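Local coordinates for protein aspartate semialdehyde dehydrogenase (Francisella tularensis subsp. tularensis, PDB 4WOJ) that probably catalyses the NADPH-dependent reductive dephosphorylation of L-aspartyl-4-phosphate to L-aspartate-semialdehyde, a shared step of lysine, threonine and methionine biosynthesis, at residues Ser113-Asp118 with Leu251-Asp256; Gly98-Ala103 with Asp135-Asn140; Leu273-Gln278 with Gln321-Thr326. All coordinates share one frame; numbering follows the deposited sequence.

Interaction 1: Ser113-Asp118 with Leu251-Asp256; sequences STLVLD and LNKILD
K253 and L115 carry this contact, their side chains crossing at about a right angle. The lysine lays its aliphatic chain over one methyl of the leucine: K253 CB and CG both lie 3.7 Å from L115 CD1, with CD just behind. Its CG is anti to the backbone N (chi1 179°) and the chain stays extended beyond, which carries the ammonium past the leucine to the backbone of the strand. There K253 NZ donates to S113 O at 3.0 Å from above the carbonyl plane (57° out of it). The same NZ also bonds to R108 O, so two carbonyls hold the charged end while its methylenes pack on leucine. Next along the helix, I254 presents CG1 to L115 CB at 3.9 Å, and its terminal CD1 lies 4.3 Å from L117 CD2, a looser apolar touch. Behind this layer, S113 OG is bonded to L107 O. N121, on helix 118-130, bonds through its side chain to L115 O and L117 N, gripping the backbone on both sides of V116, and I254 O accepts from Q124 NE2 of the same helix. A Schellman motif ends helix 242-255, with D256 as its positive-phi residue. Strand 113-116 is the outermost of the parallel sheet within this chain, and the helix runs across it at 96°, with 8.1 Å between the short axes. A helix from the dimerisation-domain part of the sequence thus packs against the edge strand of the NAD-binding Rossmann-type domain, a helix-on-sheet interface between domains.

Interaction 2: Gly98-Ala103 with Asp135-Asn140; sequences GFWIDA and DFIGSN
The F99 and F136 rings lie side by side and point the same way, F136 CE1 meeting the edge of the F99 ring in its plane, 3.8 Å from F99 CD2. I101 shares this side of the sheet, which helices 118-130 and 354-369 cover. On the side of W100, D102, D135 and I137, D135 OD1 sits 3.2 Å from W100 CB, with the carboxylate and indole planes 84° apart; R92 and H88 hold that oxygen, and H88 also packs edge-to-face with the W100 ring. I137 CD1 reaches the indole edge near its plane, and packs against D102 CB at 3.8 Å. W100 CG is anti to the backbone N (chi1 176°), and the indole turns its NE1 to D102 OD2, donating at 3.0 Å from above the carboxylate plane; T84 OG1 binds the same oxygen. The backbones run parallel, 8° apart. F136 N bonds to W100 O at 2.9 Å, D102 N to F136 O at 3.0 Å and G138 N to D102 O at 2.8 Å. Past the strand, N140 caps the helix starting at predicted catalytic C141. Neighbouring parallel strands with helices packed on the sheet are characteristic of the Rossmann-type NAD(P)-binding fold.

Interaction 3: Leu273-Gln278 with Gln321-Thr326; sequences LRSHSQ and QANSGT
The start of strand 275-284, which carries the predicted proton acceptor H276, meets here the end of helix 320-323 and the type II turn N323-T326 that follows it. In the conformer given for N323, one of two deposited, S275 OG donates to N323 OD1 at 2.8 Å, tilted 29° from the amide's carbonyl plane. There the asparagine's CG is anti to its backbone N (chi1 170°), on the side of the serine, and N323 ND2 is bonded to D328 O. S275 OG also lies 2.7 Å from S324 OG, a hydroxyl that is itself bonded to P320 O. R274 lies alongside: its CG packs on S324 CB at 3.8 Å, then the chain bends at chi3 (-49°), bringing NE to 3.7 Å from G325 N, which lies over one face of the guanidinium, offset toward the rim. Within the turn, N323 O accepts T326 N at 3.0 Å and T326 OG1 at 2.8 Å. R274 also packs against E202 of the second subunit. H276 itself points away from the turn, its side chain touching C141. Polar groups of a buried site are thus paired with one another, and D351 OD2, shared by R274 NE in a salt bridge and by G325 N, would be expected to offset the arginine's charge.

How the interactions relate
Interactions 1 and 2 touch and share one parallel sheet: strand 135-138 stands between 99-102 and 113-116, with V116 N and I137 O, and T114 O and I137 N, probably hydrogen-bonded. Interaction 2 lies within the sheet and rests on backbone bonds flanked by aromatic and aliphatic side chains, whereas interaction 1 covers the sheet's outer strand with a helix, through apolar packing and one lysine. Interaction 3, its centre 23 to 24 Å from theirs, belongs to the mixed sheet near the second subunit and relies on side-chain polar groups. All three are mainly buried. Segment 135-140 ends just before predicted catalytic C141 and segment 273-278 carries predicted H276, so each sheet brings one of the pair.

Interaction 1: Ser113-Asp118 with Leu251-Asp256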
loop_
_atom_site.group_PDB
_atom_site.type_symbol
_atom_site.label_atom_id
_atom_site.label_comp_id
_atom_site.label_asym_id
_atom_site.label_seq_id
_atom_site.Cartn_x
_atom_site.Cartn_y
_atom_site.Cartn_z
ATOM N N SER B 113 25.882 10.412 -18.639
ATOM C CA SER B 113 25.093 10.914 -17.509
ATOM C C SER B 113 25.620 10.394 -16.166
ATOM O O SER B 113 26.164 9.291 -16.074
ATOM C CB SER B 113 23.603 10.547 -17.651
ATOM O OG SER B 113 22.942 11.250 -18.712
ATOM N N THR B 114 25.472 11.225 -15.138
ATOM C CA THR B 114 25.686 10.849 -13.736
ATOM C C THR B 114 24.366 11.048 -12.998
ATOM O O THR B 114 23.694 12.088 -13.152
ATOM C CB THR B 114 26.788 11.685 -13.079
ATOM O OG1 THR B 114 27.971 11.661 -13.894
ATOM C CG2 THR B 114 27.129 11.146 -11.708
ATOM N N LEU B 115 23.941 10.011 -12.279
ATOM C CA LEU B 115 22.713 10.075 -11.483
ATOM C C LEU B 115 23.100 10.754 -10.185
ATOM O O LEU B 115 24.152 10.388 -9.619
ATOM C CB LEU B 115 22.135 8.695 -11.179
ATOM C CG LEU B 115 21.314 8.031 -12.288
ATOM C CD1 LEU B 115 20.972 6.582 -11.967
ATOM C CD2 LEU B 115 20.034 8.795 -12.531
ATOM N N VAL B 116 22.298 11.734 -9.727
ATOM C CA VAL B 116 22.680 12.480 -8.526
ATOM C C VAL B 116 21.876 12.136 -7.262
ATOM O O VAL B 116 20.648 12.231 -7.218
ATOM C CB VAL B 116 22.643 14.032 -8.723
ATOM C CG1 VAL B 116 23.619 14.440 -9.813
ATOM C CG2 VAL B 116 21.257 14.532 -9.060
ATOM N N LEU B 117 22.605 11.757 -6.222
ATOM C CA LEU B 117 22.049 11.624 -4.888
ATOM C C LEU B 117 23.232 11.731 -3.920
ATOM O O LEU B 117 23.804 10.729 -3.452
ATOM C CB LEU B 117 21.295 10.314 -4.740
ATOM C CG LEU B 117 20.520 10.090 -3.434
ATOM C CD1 LEU B 117 19.408 11.081 -3.280
ATOM C CD2 LEU B 117 19.956 8.678 -3.422
ATOM N N ASP B 118 23.595 12.968 -3.630
ATOM C CA ASP B 118 24.922 13.270 -3.105
ATOM C C ASP B 118 25.195 12.754 -1.683
ATOM O O ASP B 118 26.341 12.548 -1.344
ATOM C CB ASP B 118 25.204 14.767 -3.162
ATOM C CG ASP B 118 24.368 15.542 -2.160
ATOM O OD1 ASP B 118 23.208 15.871 -2.498
ATOM O OD2 ASP B 118 24.847 15.778 -1.038
ATOM N N LEU B 251 19.757 2.309 -8.747
ATOM C CA LEU B 251 20.458 2.058 -7.482
ATOM C C LEU B 251 21.896 1.619 -7.740
ATOM O O LEU B 251 22.834 2.126 -7.130
ATOM C CB LEU B 251 19.750 0.987 -6.629
ATOM C CG LEU B 251 20.489 0.605 -5.330
ATOM C CD1 LEU B 251 20.445 1.771 -4.357
ATOM C CD2 LEU B 251 19.942 -0.641 -4.683
ATOM N N ASN B 252 22.076 0.680 -8.652
ATOM C CA ASN B 252 23.441 0.208 -8.984
ATOM C C ASN B 252 24.277 1.271 -9.704
ATOM O O ASN B 252 25.468 1.409 -9.458
ATOM C CB ASN B 252 23.378 -1.139 -9.689
ATOM C CG ASN B 252 22.965 -2.241 -8.720
ATOM O OD1 ASN B 252 23.769 -2.670 -7.889
ATOM N ND2 ASN B 252 21.694 -2.633 -8.746
ATOM N N LYS B 253 23.633 2.088 -10.522
ATOM C CA LYS B 253 24.352 3.219 -11.121
ATOM C C LYS B 253 24.769 4.227 -10.033
ATOM O O LYS B 253 25.874 4.731 -10.057
ATOM C CB LYS B 253 23.549 3.882 -12.232
ATOM C CG LYS B 253 24.284 5.061 -12.838
ATOM C CD LYS B 253 23.832 5.411 -14.253
ATOM C CE LYS B 253 24.875 6.313 -14.906
ATOM N NZ LYS B 253 24.449 6.798 -16.252
ATOM N N ILE B 254 23.891 4.512 -9.080
ATOM C CA ILE B 254 24.199 5.502 -8.046
ATOM C C ILE B 254 25.332 5.022 -7.175
ATOM O O ILE B 254 26.213 5.789 -6.802
ATOM C CB ILE B 254 22.993 5.804 -7.142
ATOM C CG1 ILE B 254 21.910 6.549 -7.916
ATOM C CG2 ILE B 254 23.416 6.661 -5.952
ATOM C CD1 ILE B 254 20.622 6.739 -7.147
ATOM N N LEU B 255 25.283 3.762 -6.788
ATOM C CA LEU B 255 26.347 3.180 -5.935
ATOM C C LEU B 255 27.584 2.747 -6.753
ATOM O O LEU B 255 28.607 2.436 -6.165
ATOM C CB LEU B 255 25.816 1.984 -5.151
ATOM C CG LEU B 255 24.672 2.281 -4.181
ATOM C CD1 LEU B 255 23.943 1.020 -3.784
ATOM C CD2 LEU B 255 25.181 3.005 -2.944
ATOM N N ASP B 256 27.451 2.722 -8.084
ATOM C CA ASP B 256 28.417 2.105 -9.011
ATOM C C ASP B 256 28.953 0.840 -8.421
ATOM O O ASP B 256 30.100 0.766 -8.029
ATOM C CB ASP B 256 29.619 2.996 -9.396
ATOM C CG ASP B 256 30.555 2.288 -10.455
ATOM O OD1 ASP B 256 30.049 1.406 -11.214
ATOM O OD2 ASP B 256 31.778 2.583 -10.521
#

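Interaction 2: Gly98-Ala103 with Asp135-Asn140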
loop_
_atom_site.group_PDB
_atom_site.type_symbol
_atom_site.label_atom_id
_atom_site.label_comp_id
_atom_site.label_asym_id
_atom_site.label_seq_id
_atom_site.Cartn_x
_atom_site.Cartn_y
_atom_site.Cartn_z
ATOM N N GLY B 98 27.620 23.449 -21.573
ATOM C CA GLY B 98 27.272 23.702 -20.197
ATOM C C GLY B 98 26.608 22.528 -19.496
ATOM O O GLY B 98 26.298 21.497 -20.104
ATOM N N PHE B 99 26.386 22.703 -18.198
ATOM C CA PHE B 99 25.787 21.667 -17.361
ATOM C C PHE B 99 24.282 21.601 -17.481
ATOM O O PHE B 99 23.575 22.599 -17.368
ATOM C CB PHE B 99 26.142 21.875 -15.904
ATOM C CG PHE B 99 27.604 21.811 -15.621
ATOM C CD1 PHE B 99 28.383 22.958 -15.683
ATOM C CD2 PHE B 99 28.181 20.633 -15.227
ATOM C CE1 PHE B 99 29.733 22.918 -15.382
ATOM C CE2 PHE B 99 29.518 20.579 -14.924
ATOM C CZ PHE B 99 30.302 21.720 -14.996
ATOM N N TRP B 100 23.806 20.394 -17.712
ATOM C CA TRP B 100 22.391 20.117 -17.831
ATOM C C TRP B 100 22.021 19.279 -16.610
ATOM O O TRP B 100 22.460 18.130 -16.464
ATOM C CB TRP B 100 22.135 19.342 -19.120
ATOM C CG TRP B 100 20.751 18.904 -19.326
ATOM C CD1 TRP B 100 20.224 17.719 -18.966
ATOM C CD2 TRP B 100 19.710 19.626 -19.989
ATOM N NE1 TRP B 100 18.906 17.655 -19.342
ATOM C CE2 TRP B 100 18.570 18.809 -19.986
ATOM C CE3 TRP B 100 19.630 20.890 -20.592
ATOM C CZ2 TRP B 100 17.345 19.216 -20.550
ATOM C CZ3 TRP B 100 18.420 21.287 -21.171
ATOM C CH2 TRP B 100 17.297 20.461 -21.132
ATOM N N ILE B 101 21.249 19.885 -15.718
ATOM C CA ILE B 101 20.730 19.197 -14.544
ATOM C C ILE B 101 19.259 18.932 -14.853
ATOM O O ILE B 101 18.529 19.837 -15.213
ATOM C CB ILE B 101 20.909 20.037 -13.258
ATOM C CG1 ILE B 101 22.391 20.247 -12.956
ATOM C CG2 ILE B 101 20.285 19.347 -12.068
ATOM C CD1 ILE B 101 22.676 21.481 -12.129
ATOM N N ASP B 102 18.830 17.687 -14.717
ATOM C CA ASP B 102 17.488 17.306 -15.152
ATOM C C ASP B 102 16.782 16.367 -14.199
ATOM O O ASP B 102 17.406 15.412 -13.687
ATOM C CB ASP B 102 17.619 16.585 -16.489
ATOM C CG ASP B 102 16.305 16.553 -17.282
ATOM O OD1 ASP B 102 15.204 16.807 -16.695
ATOM O OD2 ASP B 102 16.405 16.250 -18.501
ATOM N N ALA B 103 15.480 16.592 -14.031
ATOM C CA ALA B 103 14.594 15.671 -13.264
ATOM C C ALA B 103 14.069 14.479 -14.072
ATOM O O ALA B 103 13.928 13.358 -13.542
ATOM C CB ALA B 103 13.412 16.406 -12.658
ATOM N N ASP B 135 26.310 16.169 -17.712
ATOM C CA ASP B 135 24.900 15.758 -17.551
ATOM C C ASP B 135 24.621 15.063 -16.223
ATOM O O ASP B 135 25.125 13.975 -15.939
ATOM C CB ASP B 135 24.458 14.839 -18.694
ATOM C CG ASP B 135 24.267 15.586 -20.011
ATOM O OD1 ASP B 135 23.845 16.781 -19.976
ATOM O OD2 ASP B 135 24.507 14.976 -21.087
ATOM N N PHE B 136 23.775 15.706 -15.428
ATOM C CA PHE B 136 23.505 15.289 -14.061
ATOM C C PHE B 136 22.017 15.183 -13.837
ATOM O O PHE B 136 21.292 16.184 -13.845
ATOM C CB PHE B 136 24.161 16.257 -13.086
ATOM C CG PHE B 136 25.668 16.269 -13.185
ATOM C CD1 PHE B 136 26.292 17.008 -14.169
ATOM C CD2 PHE B 136 26.440 15.512 -12.347
ATOM C CE1 PHE B 136 27.657 17.004 -14.304
ATOM C CE2 PHE B 136 27.818 15.502 -12.464
ATOM C CZ PHE B 136 28.431 16.247 -13.453
ATOM N N ILE B 137 21.567 13.949 -13.644
ATOM C CA ILE B 137 20.155 13.607 -13.686
ATOM C C ILE B 137 19.671 13.038 -12.349
ATOM O O ILE B 137 20.345 12.209 -11.735
ATOM C CB ILE B 137 19.864 12.566 -14.757
ATOM C CG1 ILE B 137 20.728 12.783 -16.001
ATOM C CG2 ILE B 137 18.408 12.622 -15.126
ATOM C CD1 ILE B 137 20.553 14.132 -16.684
ATOM N N GLY B 138 18.516 13.525 -11.896
ATOM C CA GLY B 138 17.901 13.048 -10.658
ATOM C C GLY B 138 17.326 11.678 -10.921
ATOM O O GLY B 138 16.840 11.410 -12.037
ATOM N N SER B 139 17.407 10.794 -9.926
ATOM C CA SER B 139 16.913 9.418 -10.087
ATOM C C SER B 139 15.434 9.397 -9.815
ATOM O O SER B 139 14.846 10.416 -9.432
ATOM C CB SER B 139 17.627 8.426 -9.172
ATOM O OG SER B 139 17.423 8.742 -7.794
ATOM N N ASN B 140 14.827 8.247 -10.096
ATOM C CA ASN B 140 13.425 8.004 -9.812
ATOM C C ASN B 140 13.215 8.113 -8.301
ATOM O O ASN B 140 14.090 7.759 -7.499
ATOM C CB ASN B 140 13.010 6.649 -10.345
ATOM C CG ASN B 140 11.625 6.213 -9.886
ATOM O OD1 ASN B 140 11.488 5.418 -8.958
ATOM N ND2 ASN B 140 10.608 6.695 -10.547
#

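Interaction 3: Leu273-Gln278 with Gln321-Thr326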
loop_
_atom_site.group_PDB
_atom_site.type_symbol
_atom_site.label_atom_id
_atom_site.label_comp_id
_atom_site.label_asym_id
_atom_site.label_seq_id
_atom_site.Cartn_x
_atom_site.Cartn_y
_atom_site.Cartn_z
ATOM N N LEU B 273 -1.175 12.053 -1.332
ATOM C CA LEU B 273 -0.890 13.219 -2.103
ATOM C C LEU B 273 0.589 13.463 -2.445
ATOM O O LEU B 273 0.868 13.675 -3.622
ATOM C CB LEU B 273 -1.526 14.410 -1.439
ATOM C CG LEU B 273 -3.080 14.398 -1.420
ATOM C CD1 LEU B 273 -3.629 15.514 -0.527
ATOM C CD2 LEU B 273 -3.723 14.501 -2.799
ATOM N N ARG B 274 1.524 13.476 -1.488
ATOM C CA ARG B 274 2.923 13.777 -1.845
ATOM C C ARG B 274 4.016 12.960 -1.187
ATOM O O ARG B 274 5.182 13.149 -1.501
ATOM C CB ARG B 274 3.261 15.262 -1.693
ATOM C CG ARG B 274 2.654 15.964 -0.498
ATOM C CD ARG B 274 3.175 17.380 -0.378
ATOM N NE ARG B 274 4.618 17.517 -0.458
ATOM C CZ ARG B 274 5.257 18.685 -0.588
ATOM N NH1 ARG B 274 4.561 19.836 -0.663
ATOM N NH2 ARG B 274 6.599 18.719 -0.641
ATOM N N SER B 275 3.651 12.002 -0.355
ATOM C CA SER B 275 4.627 11.172 0.262
ATOM C C SER B 275 4.586 9.712 -0.222
ATOM O O SER B 275 3.514 9.116 -0.269
ATOM C CB SER B 275 4.458 11.241 1.756
ATOM O OG SER B 275 5.150 12.366 2.236
ATOM N N HIS B 276 5.744 9.180 -0.645
ATOM C CA HIS B 276 5.827 7.768 -1.044
ATOM C C HIS B 276 6.167 6.953 0.146
ATOM O O HIS B 276 7.056 7.329 0.890
ATOM C CB HIS B 276 6.849 7.514 -2.127
ATOM C CG HIS B 276 6.447 8.066 -3.462
ATOM N ND1 HIS B 276 5.197 8.577 -3.709
ATOM C CD2 HIS B 276 7.131 8.183 -4.622
ATOM C CE1 HIS B 276 5.126 8.988 -4.959
ATOM N NE2 HIS B 276 6.289 8.766 -5.534
ATOM N N SER B 277 5.412 5.882 0.346
ATOM C CA SER B 277 5.712 4.952 1.378
ATOM C C SER B 277 6.195 3.632 0.758
ATOM O O SER B 277 5.924 3.321 -0.398
ATOM C CB SER B 277 4.533 4.715 2.297
ATOM O OG SER B 277 3.933 5.920 2.687
ATOM N N GLN B 278 6.924 2.874 1.547
ATOM C CA GLN B 278 7.589 1.661 1.074
ATOM C C GLN B 278 7.788 0.707 2.219
ATOM O O GLN B 278 8.436 1.056 3.190
ATOM C CB GLN B 278 8.985 1.995 0.508
ATOM C CG GLN B 278 8.972 2.562 -0.887
ATOM C CD GLN B 278 10.322 2.818 -1.490
ATOM O OE1 GLN B 278 10.869 3.889 -1.374
ATOM N NE2 GLN B 278 10.826 1.844 -2.230
ATOM N N GLN B 321 0.827 11.730 6.203
ATOM C CA GLN B 321 0.350 12.844 6.971
ATOM C C GLN B 321 1.502 13.472 7.698
ATOM O O GLN B 321 1.710 14.677 7.659
ATOM C CB GLN B 321 -0.664 12.384 8.021
ATOM C CG GLN B 321 -1.419 13.541 8.674
ATOM C CD GLN B 321 -2.103 13.140 9.967
ATOM O OE1 GLN B 321 -1.481 12.534 10.860
ATOM N NE2 GLN B 321 -3.386 13.472 10.080
ATOM N N ALA B 322 2.254 12.651 8.397
ATOM C CA ALA B 322 3.296 13.189 9.246
ATOM C C ALA B 322 4.445 13.795 8.456
ATOM O O ALA B 322 5.016 14.778 8.860
ATOM C CB ALA B 322 3.829 12.098 10.167
ATOM N N ASN B 323 4.736 13.182 7.319
ATOM C CA ASN B 323 5.983 13.387 6.617
ATOM C C ASN B 323 5.947 14.383 5.470
ATOM O O ASN B 323 6.955 14.999 5.143
ATOM C CB ASN B 323 6.412 12.046 6.035
ATOM C CG ASN B 323 7.557 12.191 5.092
ATOM O OD1 ASN B 323 7.390 12.688 3.966
ATOM N ND2 ASN B 323 8.748 11.779 5.549
ATOM N N SER B 324 4.793 14.495 4.836
ATOM C CA SER B 324 4.615 15.383 3.714
ATOM C C SER B 324 5.009 16.858 4.038
ATOM O O SER B 324 4.785 17.356 5.123
ATOM C CB SER B 324 3.194 15.265 3.192
ATOM O OG SER B 324 2.964 13.912 2.755
ATOM N N GLY B 325 5.685 17.506 3.104
ATOM C CA GLY B 325 6.275 18.796 3.367
ATOM C C GLY B 325 7.654 18.810 3.992
ATOM O O GLY B 325 8.299 19.837 3.972
ATOM N N THR B 326 8.143 17.677 4.515
ATOM C CA THR B 326 9.402 17.680 5.262
ATOM C C THR B 326 10.497 16.971 4.555
ATOM O O THR B 326 10.253 16.168 3.673
ATOM C CB THR B 326 9.294 16.970 6.615
ATOM O OG1 THR B 326 9.336 15.535 6.425
ATOM C CG2 THR B 326 8.039 17.413 7.380
#